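Local coordinates for putative D-glycero-D-manno-heptose 7-phosphate kinase (Campylobacter jejuni subsp. jejuni, PDB 4N3O), which phosphorylates D-glycero-alpha-D-manno-heptose 7-phosphate at C-1 with ATP, a step toward the GDP-heptose used to build the capsule polysaccharide, at residues L42-D53 / S101-V110; E52-S60 / E68-G76. All blocks are in the same frame, centred on the assembly; numbering follows the deposited sequence. Where two conformers were deposited one is given.

Contact 1. Residues L42-D53 / S101-V110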
loop_
_atom_site.group_PDB
_atom_site.type_symbol
_atom_site.label_atom_id
_atom_site.label_comp_id
_atom_site.label_asym_id
_atom_site.label_seq_id
_atom_site.Cartn_x
_atom_site.Cartn_y
_atom_site.Cartn_z
ATOM N N LEU A 42 -3.410 5.039 1.956
ATOM C CA LEU A 42 -3.675 5.320 3.363
ATOM C C LEU A 42 -5.139 5.708 3.278
ATOM O O LEU A 42 -5.519 6.556 2.478
ATOM C CB LEU A 42 -2.799 6.450 3.888
ATOM C CG LEU A 42 -1.296 6.191 3.799
ATOM C CD1 LEU A 42 -0.510 7.448 4.109
ATOM C CD2 LEU A 42 -0.881 5.083 4.735
ATOM N N TYR A 43 -5.957 5.090 4.101
ATOM C CA TYR A 43 -7.372 5.217 3.942
ATOM C C TYR A 43 -8.184 5.551 5.170
ATOM O O TYR A 43 -7.732 5.426 6.312
ATOM C CB TYR A 43 -7.894 3.830 3.492
ATOM C CG TYR A 43 -7.277 3.232 2.240
ATOM C CD1 TYR A 43 -7.769 3.556 0.986
ATOM C CD2 TYR A 43 -6.243 2.278 2.315
ATOM C CE1 TYR A 43 -7.236 2.989 -0.163
ATOM C CE2 TYR A 43 -5.694 1.709 1.158
ATOM C CZ TYR A 43 -6.213 2.061 -0.070
ATOM O OH TYR A 43 -5.708 1.523 -1.225
ATOM N N ILE A 44 -9.419 5.930 4.884
ATOM C CA ILE A 44 -10.455 6.119 5.878
ATOM C C ILE A 44 -11.422 4.965 5.623
ATOM O O ILE A 44 -11.868 4.761 4.492
ATOM C CB ILE A 44 -11.153 7.475 5.769
ATOM C CG1 ILE A 44 -10.191 8.525 6.322
ATOM C CG2 ILE A 44 -12.461 7.459 6.563
ATOM C CD1 ILE A 44 -10.749 9.910 6.422
ATOM N N HIS A 45 -11.710 4.210 6.681
ATOM C CA HIS A 45 -12.534 3.028 6.599
ATOM C C HIS A 45 -13.860 3.326 7.252
ATOM O O HIS A 45 -13.901 3.914 8.313
ATOM C CB HIS A 45 -11.859 1.861 7.341
ATOM C CG HIS A 45 -10.419 1.679 6.990
ATOM N ND1 HIS A 45 -9.997 0.808 6.012
ATOM C CD2 HIS A 45 -9.298 2.283 7.466
ATOM C CE1 HIS A 45 -8.680 0.877 5.901
ATOM N NE2 HIS A 45 -8.232 1.759 6.776
ATOM N N CYS A 46 -14.945 2.918 6.605
ATOM C CA CYS A 46 -16.288 3.115 7.138
ATOM C C CYS A 46 -17.101 1.843 7.040
ATOM O O CYS A 46 -17.074 1.163 6.017
ATOM C CB CYS A 46 -17.044 4.206 6.366
ATOM S SG CYS A 46 -16.317 5.852 6.488
ATOM N N THR A 47 -17.814 1.529 8.114
ATOM C CA THR A 47 -18.728 0.400 8.141
ATOM C C THR A 47 -20.102 0.946 8.573
ATOM O O THR A 47 -20.215 1.648 9.591
ATOM C CB THR A 47 -18.283 -0.697 9.106
ATOM O OG1 THR A 47 -17.181 -1.396 8.539
ATOM C CG2 THR A 47 -19.376 -1.681 9.316
ATOM N N LEU A 48 -21.138 0.620 7.810
ATOM C CA LEU A 48 -22.491 1.067 8.140
ATOM C C LEU A 48 -23.361 -0.162 8.300
ATOM O O LEU A 48 -23.529 -0.929 7.343
ATOM C CB LEU A 48 -23.044 1.978 7.044
ATOM C CG LEU A 48 -24.365 2.725 7.298
ATOM C CD1 LEU A 48 -24.611 3.711 6.171
ATOM C CD2 LEU A 48 -25.547 1.784 7.430
ATOM N N ILE A 49 -23.906 -0.352 9.504
ATOM C CA ILE A 49 -24.750 -1.519 9.788
ATOM C C ILE A 49 -26.191 -1.144 10.106
ATOM O O ILE A 49 -26.466 -0.414 11.063
ATOM C CB ILE A 49 -24.214 -2.356 10.977
ATOM C CG1 ILE A 49 -22.718 -2.648 10.813
ATOM C CG2 ILE A 49 -24.976 -3.674 11.099
ATOM C CD1 ILE A 49 -22.108 -3.298 12.030
ATOM N N LYS A 50 -27.107 -1.672 9.302
ATOM C CA LYS A 50 -28.526 -1.460 9.516
ATOM C C LYS A 50 -28.941 -2.160 10.802
ATOM O O LYS A 50 -28.496 -3.278 11.085
ATOM C CB LYS A 50 -29.346 -2.008 8.347
ATOM C CG LYS A 50 -30.855 -1.862 8.555
ATOM C CD LYS A 50 -31.674 -2.338 7.361
ATOM C CE LYS A 50 -33.169 -2.173 7.633
ATOM N NZ LYS A 50 -33.997 -2.490 6.442
ATOM N N ARG A 51 -29.774 -1.487 11.584
ATOM C CA ARG A 51 -30.289 -2.046 12.837
ATOM C C ARG A 51 -31.773 -1.680 12.976
ATOM O O ARG A 51 -32.186 -0.595 12.576
ATOM C CB ARG A 51 -29.439 -1.586 14.030
ATOM C CG ARG A 51 -29.209 -0.093 14.109
ATOM C CD ARG A 51 -28.132 0.279 15.126
ATOM N NE ARG A 51 -28.554 0.077 16.509
ATOM C CZ ARG A 51 -28.268 -0.980 17.269
ATOM N NH1 ARG A 51 -27.520 -1.977 16.816
ATOM N NH2 ARG A 51 -28.729 -1.026 18.510
ATOM N N GLU A 52 -32.572 -2.593 13.518
ATOM C CA GLU A 52 -34.013 -2.368 13.631
ATOM C C GLU A 52 -34.457 -2.185 15.065
ATOM O O GLU A 52 -35.141 -3.030 15.621
ATOM C CB GLU A 52 -34.772 -3.525 12.980
ATOM C CG GLU A 52 -34.387 -3.737 11.522
ATOM C CD GLU A 52 -35.149 -4.867 10.861
ATOM O OE1 GLU A 52 -36.308 -5.127 11.259
ATOM O OE2 GLU A 52 -34.592 -5.481 9.926
ATOM N N ASP A 53 -34.051 -1.071 15.658
ATOM C CA ASP A 53 -34.427 -0.744 17.028
ATOM C C ASP A 53 -34.576 0.772 17.187
ATOM O O ASP A 53 -34.531 1.299 18.297
ATOM C CB ASP A 53 -33.389 -1.278 18.012
ATOM C CG ASP A 53 -32.031 -0.643 17.822
ATOM O OD1 ASP A 53 -31.733 -0.199 16.688
ATOM O OD2 ASP A 53 -31.259 -0.592 18.805
ATOM N N SER A 101 -32.441 3.833 10.768
ATOM C CA SER A 101 -31.833 3.236 11.960
ATOM C C SER A 101 -30.585 2.443 11.550
ATOM O O SER A 101 -30.664 1.528 10.731
ATOM C CB SER A 101 -32.858 2.374 12.699
ATOM O OG SER A 101 -32.364 1.949 13.964
ATOM N N PHE A 102 -29.439 2.796 12.133
ATOM C CA PHE A 102 -28.166 2.196 11.750
ATOM C C PHE A 102 -27.064 2.597 12.697
ATOM O O PHE A 102 -27.245 3.510 13.504
ATOM C CB PHE A 102 -27.750 2.769 10.397
ATOM C CG PHE A 102 -27.499 4.260 10.446
ATOM C CD1 PHE A 102 -28.535 5.159 10.241
ATOM C CD2 PHE A 102 -26.246 4.755 10.768
ATOM C CE1 PHE A 102 -28.318 6.525 10.330
ATOM C CE2 PHE A 102 -26.015 6.119 10.841
ATOM C CZ PHE A 102 -27.049 7.009 10.623
ATOM N N SER A 103 -25.910 1.937 12.554
ATOM C CA SER A 103 -24.697 2.278 13.302
ATOM C C SER A 103 -23.615 2.542 12.255
ATOM O O SER A 103 -23.516 1.814 11.282
ATOM C CB SER A 103 -24.263 1.163 14.243
ATOM O OG SER A 103 -23.820 0.022 13.537
ATOM N N LEU A 104 -22.826 3.593 12.460
ATOM C CA LEU A 104 -21.786 4.000 11.538
ATOM C C LEU A 104 -20.457 3.988 12.284
ATOM O O LEU A 104 -20.322 4.661 13.314
ATOM C CB LEU A 104 -22.081 5.410 11.024
ATOM C CG LEU A 104 -21.076 5.987 10.030
ATOM C CD1 LEU A 104 -21.113 5.171 8.750
ATOM C CD2 LEU A 104 -21.350 7.449 9.748
ATOM N N HIS A 105 -19.477 3.240 11.769
ATOM C CA HIS A 105 -18.194 3.111 12.453
ATOM C C HIS A 105 -17.090 3.545 11.507
ATOM O O HIS A 105 -17.073 3.095 10.375
ATOM C CB HIS A 105 -17.981 1.646 12.855
ATOM C CG HIS A 105 -19.174 1.007 13.497
ATOM N ND1 HIS A 105 -19.284 0.831 14.858
ATOM C CD2 HIS A 105 -20.309 0.497 12.960
ATOM C CE1 HIS A 105 -20.430 0.231 15.134
ATOM N NE2 HIS A 105 -21.070 0.014 13.997
ATOM N N THR A 106 -16.167 4.398 11.951
ATOM C CA THR A 106 -15.091 4.869 11.064
ATOM C C THR A 106 -13.742 5.020 11.740
ATOM O O THR A 106 -13.656 5.124 12.964
ATOM C CB THR A 106 -15.400 6.264 10.518
ATOM O OG1 THR A 106 -15.412 7.202 11.598
ATOM C CG2 THR A 106 -16.734 6.289 9.842
ATOM N N TYR A 107 -12.687 5.051 10.928
ATOM C CA TYR A 107 -11.332 5.297 11.441
ATOM C C TYR A 107 -10.380 5.536 10.280
ATOM O O TYR A 107 -10.587 5.038 9.166
ATOM C CB TYR A 107 -10.807 4.172 12.368
ATOM C CG TYR A 107 -10.234 2.960 11.674
ATOM C CD1 TYR A 107 -11.041 1.911 11.293
ATOM C CD2 TYR A 107 -8.876 2.870 11.413
ATOM C CE1 TYR A 107 -10.520 0.809 10.658
ATOM C CE2 TYR A 107 -8.336 1.757 10.785
ATOM C CZ TYR A 107 -9.168 0.736 10.405
ATOM O OH TYR A 107 -8.648 -0.362 9.753
ATOM N N SER A 108 -9.331 6.291 10.558
ATOM C CA SER A 108 -8.351 6.654 9.557
ATOM C C SER A 108 -7.048 5.951 9.777
ATOM O O SER A 108 -6.699 5.660 10.907
ATOM C CB SER A 108 -8.089 8.160 9.626
ATOM O OG SER A 108 -6.952 8.491 8.830
ATOM N N ASP A 109 -6.308 5.697 8.699
ATOM C CA ASP A 109 -4.976 5.075 8.831
ATOM C C ASP A 109 -3.919 6.055 9.334
ATOM O O ASP A 109 -2.830 5.631 9.711
ATOM C CB ASP A 109 -4.504 4.498 7.504
ATOM C CG ASP A 109 -5.236 3.257 7.123
ATOM O OD1 ASP A 109 -5.712 2.574 8.033
ATOM O OD2 ASP A 109 -5.335 2.949 5.920
ATOM N N VAL A 110 -4.232 7.350 9.323
ATOM C CA VAL A 110 -3.295 8.370 9.776
ATOM C C VAL A 110 -3.912 9.187 10.901
ATOM O O VAL A 110 -5.116 9.345 10.948
ATOM C CB VAL A 110 -2.874 9.335 8.649
ATOM C CG1 VAL A 110 -2.397 8.552 7.433
ATOM C CG2 VAL A 110 -4.017 10.265 8.267
#
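His45 with Tyr107, Thr47 with His105 and Ile49 with Ser103 form the hydrogen-bonded pairs of strands 42-50 and 102-108, each with two N-H...O=C bonds; the strands run antiparallel at 168°. Beyond the paired strands, Asp109 N still donates to Tyr43 O, at 2.8 Å.

The polar side-chain grip centres on the Asp109 carboxylate. Tyr43 N reaches OD2 of Asp109 at 2.9 Å, from above the carboxylate plane, while His45 NE2 lies 2.9 Å from OD1 of Asp109, the acceptor close to the imidazole plane. With two donors on one carboxylate, the turn after strand 102-108 is pinned to strand 42-50, and the imidazole's rotation is fixed. Tyr107 then covers one face of that imidazole in an offset stack, centroids 4.4 Å apart and planes at 20°.

Both strands belong to the large mixed sheet of the GHMP kinase N-terminal domain, strand 42-50 lying between 6-21 and 102-108. On the face with Ile44, Cys46, Leu48, Phe102 and Leu104, apolar groups meet helix 118-134. Here, with CG of Leu48 turned away from its own nitrogen (chi1 -171°), CD2 comes to lie against Phe102 CB at 3.8 Å, and Leu104 CD1 reaches Leu48 CB. The face with Thr47, His105 and Tyr107 packs against Thr311 and Lys313 of the second subunit.

At the far end, Ser101 OG approaches Arg51 O to 2.9 Å and bonds to Lys55 O.

Contact 2. Residues E52-S60 / E68-G76; sequences EDGKIIFDS and EYESKEFLG
The edge of the Tyr69 ring receives CD2 of Phe58, which lies in the phenol plane 3.9 Å from CE2 of Tyr69. One face of the Phe58 ring is covered by CG2 of Ile56, two residues back on the same strand, and CD1 of Leu75 sits at the edge of that ring, 4.0 Å from CE2 of Phe58. Leu75 thereby folds the loop after strand 65-70 back onto the hairpin, where it also packs on Lys85 and Tyr88 of helix 82-96. The phenol OH of Tyr69 points on to Asp78 and Lys85, with which it hydrogen-bonds.

These residues belong to the beta hairpin of strands 55-60 and 65-70, which extends the sheet of the N-terminal domain beyond strand 102-108. Ile56 and Tyr69 form a hydrogen-bonded pair, Tyr69 N meeting Ile56 O at 2.9 Å. Toward the open end of the hairpin, Ser71 N donates to Gly54 O at 2.9 Å, from above the carbonyl plane. CD1 of Ile56 reaches CA of Ser71, whose OG is taken by Leu100 O.

On the side carrying Glu68, charged groups gather. Lys55 folds at chi2 (56°) and again at chi4, which brings NZ to 2.6 Å from OE2 of Glu70 in a salt bridge, above the carboxylate plane. Glu70 bends at its own chi2 (-68°) to meet it. Glu68 OE1 stays 4.1 Å from Lys55 NZ, beyond a salt bridge, and may still add to the favourable field round the ammonium group. CG of Glu68 lies alongside CG1 of Ile57, the two side chains pointing the same way.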
loop_
_atom_site.group_PDB
_atom_site.type_symbol
_atom_site.label_atom_id
_atom_site.label_comp_id
_atom_site.label_asym_id
_atom_site.label_seq_id
_atom_site.Cartn_x
_atom_site.Cartn_y
_atom_site.Cartn_z
ATOM N N GLU A 52 -32.572 -2.593 13.518
ATOM C CA GLU A 52 -34.013 -2.368 13.631
ATOM C C GLU A 52 -34.457 -2.185 15.065
ATOM O O GLU A 52 -35.141 -3.030 15.621
ATOM C CB GLU A 52 -34.772 -3.525 12.980
ATOM C CG GLU A 52 -34.387 -3.737 11.522
ATOM C CD GLU A 52 -35.149 -4.867 10.861
ATOM O OE1 GLU A 52 -36.308 -5.127 11.259
ATOM O OE2 GLU A 52 -34.592 -5.481 9.926
ATOM N N ASP A 53 -34.051 -1.071 15.658
ATOM C CA ASP A 53 -34.427 -0.744 17.028
ATOM C C ASP A 53 -34.576 0.772 17.187
ATOM O O ASP A 53 -34.531 1.299 18.297
ATOM C CB ASP A 53 -33.389 -1.278 18.012
ATOM C CG ASP A 53 -32.031 -0.643 17.822
ATOM O OD1 ASP A 53 -31.733 -0.199 16.688
ATOM O OD2 ASP A 53 -31.259 -0.592 18.805
ATOM N N GLY A 54 -34.746 1.472 16.069
ATOM C CA GLY A 54 -34.918 2.917 16.100
ATOM C C GLY A 54 -33.763 3.669 16.725
ATOM O O GLY A 54 -33.959 4.728 17.315
ATOM N N LYS A 55 -32.561 3.114 16.613
ATOM C CA LYS A 55 -31.355 3.761 17.135
ATOM C C LYS A 55 -30.402 4.191 16.026
ATOM O O LYS A 55 -30.373 3.619 14.944
ATOM C CB LYS A 55 -30.602 2.851 18.117
ATOM C CG LYS A 55 -30.934 3.043 19.589
ATOM C CD LYS A 55 -32.414 2.897 19.903
ATOM C CE LYS A 55 -32.670 3.071 21.393
ATOM N NZ LYS A 55 -32.169 4.382 21.892
ATOM N N ILE A 56 -29.633 5.225 16.322
ATOM C CA ILE A 56 -28.637 5.728 15.419
ATOM C C ILE A 56 -27.357 5.874 16.237
ATOM O O ILE A 56 -27.317 6.630 17.209
ATOM C CB ILE A 56 -29.045 7.070 14.783
ATOM C CG1 ILE A 56 -30.189 6.853 13.780
ATOM C CG2 ILE A 56 -27.861 7.699 14.078
ATOM C CD1 ILE A 56 -30.726 8.131 13.169
ATOM N N ILE A 57 -26.322 5.140 15.831
ATOM C CA ILE A 57 -25.040 5.142 16.516
ATOM C C ILE A 57 -23.928 5.621 15.591
ATOM O O ILE A 57 -23.854 5.209 14.437
ATOM C CB ILE A 57 -24.724 3.717 17.014
ATOM C CG1 ILE A 57 -25.816 3.276 18.001
ATOM C CG2 ILE A 57 -23.336 3.643 17.650
ATOM C CD1 ILE A 57 -25.685 1.850 18.479
ATOM N N PHE A 58 -23.094 6.517 16.098
ATOM C CA PHE A 58 -21.949 7.019 15.372
ATOM C C PHE A 58 -20.754 6.616 16.222
ATOM O O PHE A 58 -20.669 7.035 17.383
ATOM C CB PHE A 58 -21.987 8.543 15.230
ATOM C CG PHE A 58 -23.147 9.066 14.424
ATOM C CD1 PHE A 58 -23.414 8.570 13.156
ATOM C CD2 PHE A 58 -23.889 10.140 14.879
ATOM C CE1 PHE A 58 -24.447 9.085 12.396
ATOM C CE2 PHE A 58 -24.929 10.658 14.124
ATOM C CZ PHE A 58 -25.211 10.128 12.887
ATOM N N ASP A 59 -19.837 5.824 15.650
ATOM C CA ASP A 59 -18.690 5.280 16.381
ATOM C C ASP A 59 -17.352 5.556 15.692
ATOM O O ASP A 59 -17.040 4.981 14.659
ATOM C CB ASP A 59 -18.892 3.777 16.544
ATOM C CG ASP A 59 -17.749 3.099 17.282
ATOM O OD1 ASP A 59 -17.022 3.771 18.051
ATOM O OD2 ASP A 59 -17.595 1.874 17.101
ATOM N N SER A 60 -16.560 6.423 16.309
ATOM C CA SER A 60 -15.272 6.854 15.782
ATOM C C SER A 60 -14.197 6.713 16.870
ATOM O O SER A 60 -13.846 7.688 17.529
ATOM C CB SER A 60 -15.412 8.308 15.315
ATOM O OG SER A 60 -14.168 8.917 15.040
ATOM N N GLU A 68 -25.004 8.096 20.530
ATOM C CA GLU A 68 -26.182 7.279 20.371
ATOM C C GLU A 68 -27.388 8.203 20.480
ATOM O O GLU A 68 -27.438 9.029 21.374
ATOM C CB GLU A 68 -26.218 6.175 21.414
ATOM C CG GLU A 68 -27.383 5.217 21.225
ATOM C CD GLU A 68 -27.242 3.950 22.041
ATOM O OE1 GLU A 68 -28.266 3.268 22.250
ATOM O OE2 GLU A 68 -26.109 3.637 22.470
ATOM N N TYR A 69 -28.325 8.084 19.539
ATOM C CA TYR A 69 -29.532 8.910 19.514
ATOM C C TYR A 69 -30.700 8.090 19.049
ATOM O O TYR A 69 -30.535 6.983 18.544
ATOM C CB TYR A 69 -29.401 10.076 18.522
ATOM C CG TYR A 69 -28.155 10.900 18.682
ATOM C CD1 TYR A 69 -28.060 11.884 19.667
ATOM C CD2 TYR A 69 -27.074 10.705 17.846
ATOM C CE1 TYR A 69 -26.908 12.637 19.816
ATOM C CE2 TYR A 69 -25.924 11.456 17.981
ATOM C CZ TYR A 69 -25.838 12.414 18.970
ATOM O OH TYR A 69 -24.677 13.144 19.095
ATOM N N GLU A 70 -31.883 8.663 19.205
ATOM C CA GLU A 70 -33.109 8.059 18.734
ATOM C C GLU A 70 -33.311 8.433 17.266
ATOM O O GLU A 70 -33.083 9.571 16.865
ATOM C CB GLU A 70 -34.303 8.547 19.564
ATOM C CG GLU A 70 -34.395 7.915 20.942
ATOM C CD GLU A 70 -34.729 6.432 20.884
ATOM O OE1 GLU A 70 -35.315 5.984 19.871
ATOM O OE2 GLU A 70 -34.415 5.718 21.860
ATOM N N SER A 71 -33.749 7.460 16.479
ATOM C CA SER A 71 -34.003 7.643 15.057
ATOM C C SER A 71 -35.064 8.717 14.775
ATOM O O SER A 71 -36.229 8.539 15.114
ATOM C CB SER A 71 -34.443 6.305 14.459
ATOM O OG SER A 71 -34.798 6.429 13.101
ATOM N N LYS A 72 -34.637 9.827 14.167
ATOM C CA LYS A 72 -35.525 10.940 13.777
ATOM C C LYS A 72 -34.997 11.637 12.508
ATOM O O LYS A 72 -33.881 11.360 12.057
ATOM C CB LYS A 72 -35.691 11.943 14.918
ATOM C CG LYS A 72 -34.396 12.552 15.414
ATOM C CD LYS A 72 -34.658 13.521 16.547
ATOM C CE LYS A 72 -33.359 14.012 17.154
ATOM N NZ LYS A 72 -33.617 14.967 18.261
ATOM N N GLU A 73 -35.790 12.545 11.941
ATOM C CA GLU A 73 -35.415 13.212 10.683
ATOM C C GLU A 73 -34.263 14.192 10.781
ATOM O O GLU A 73 -33.482 14.307 9.840
ATOM C CB GLU A 73 -36.611 13.933 10.040
ATOM C CG GLU A 73 -37.718 13.021 9.523
ATOM C CD GLU A 73 -38.671 13.736 8.573
ATOM O OE1 GLU A 73 -38.183 14.473 7.674
ATOM O OE2 GLU A 73 -39.903 13.539 8.703
ATOM N N PHE A 74 -34.169 14.915 11.894
ATOM C CA PHE A 74 -33.105 15.905 12.065
ATOM C C PHE A 74 -32.432 15.758 13.415
ATOM O O PHE A 74 -33.101 15.706 14.436
ATOM C CB PHE A 74 -33.667 17.327 11.931
ATOM C CG PHE A 74 -32.622 18.416 12.043
ATOM C CD1 PHE A 74 -31.919 18.846 10.924
ATOM C CD2 PHE A 74 -32.362 19.032 13.269
ATOM C CE1 PHE A 74 -30.967 19.852 11.022
ATOM C CE2 PHE A 74 -31.412 20.039 13.371
ATOM C CZ PHE A 74 -30.709 20.442 12.244
ATOM N N LEU A 75 -31.101 15.705 13.394
ATOM C CA LEU A 75 -30.289 15.599 14.593
ATOM C C LEU A 75 -29.570 16.924 14.813
ATOM O O LEU A 75 -28.695 17.316 14.025
ATOM C CB LEU A 75 -29.258 14.494 14.426
ATOM C CG LEU A 75 -29.793 13.098 14.145
ATOM C CD1 LEU A 75 -28.621 12.136 13.994
ATOM C CD2 LEU A 75 -30.727 12.647 15.255
ATOM N N GLY A 76 -29.941 17.620 15.881
ATOM C CA GLY A 76 -29.341 18.905 16.203
ATOM C C GLY A 76 -27.935 18.711 16.700
ATOM O O GLY A 76 -27.592 17.630 17.190
#

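How the contacts relate
After strands 6-21 and 31-40 the chain runs out along strand 42-50, turns through Glu52 and Asp53, which both contacts share, and returns along strand 55-60. Contact 2 closes the short hairpin loop to residues 68-76. After helix 82-96 the chain re-enters the sheet as strand 102-108, where contact 1 closes the longer loop, so contact 2 is nested inside it. Strand 102-108 slots between 42-50 and 55-60, antiparallel to the first and parallel to the second. Probable backbone hydrogen bonds from Leu104 to Ile57 and Asp59 stitch the contacts, whose centres lie about 13 Å apart, into one sheet; Phe102 also packs on Ile56.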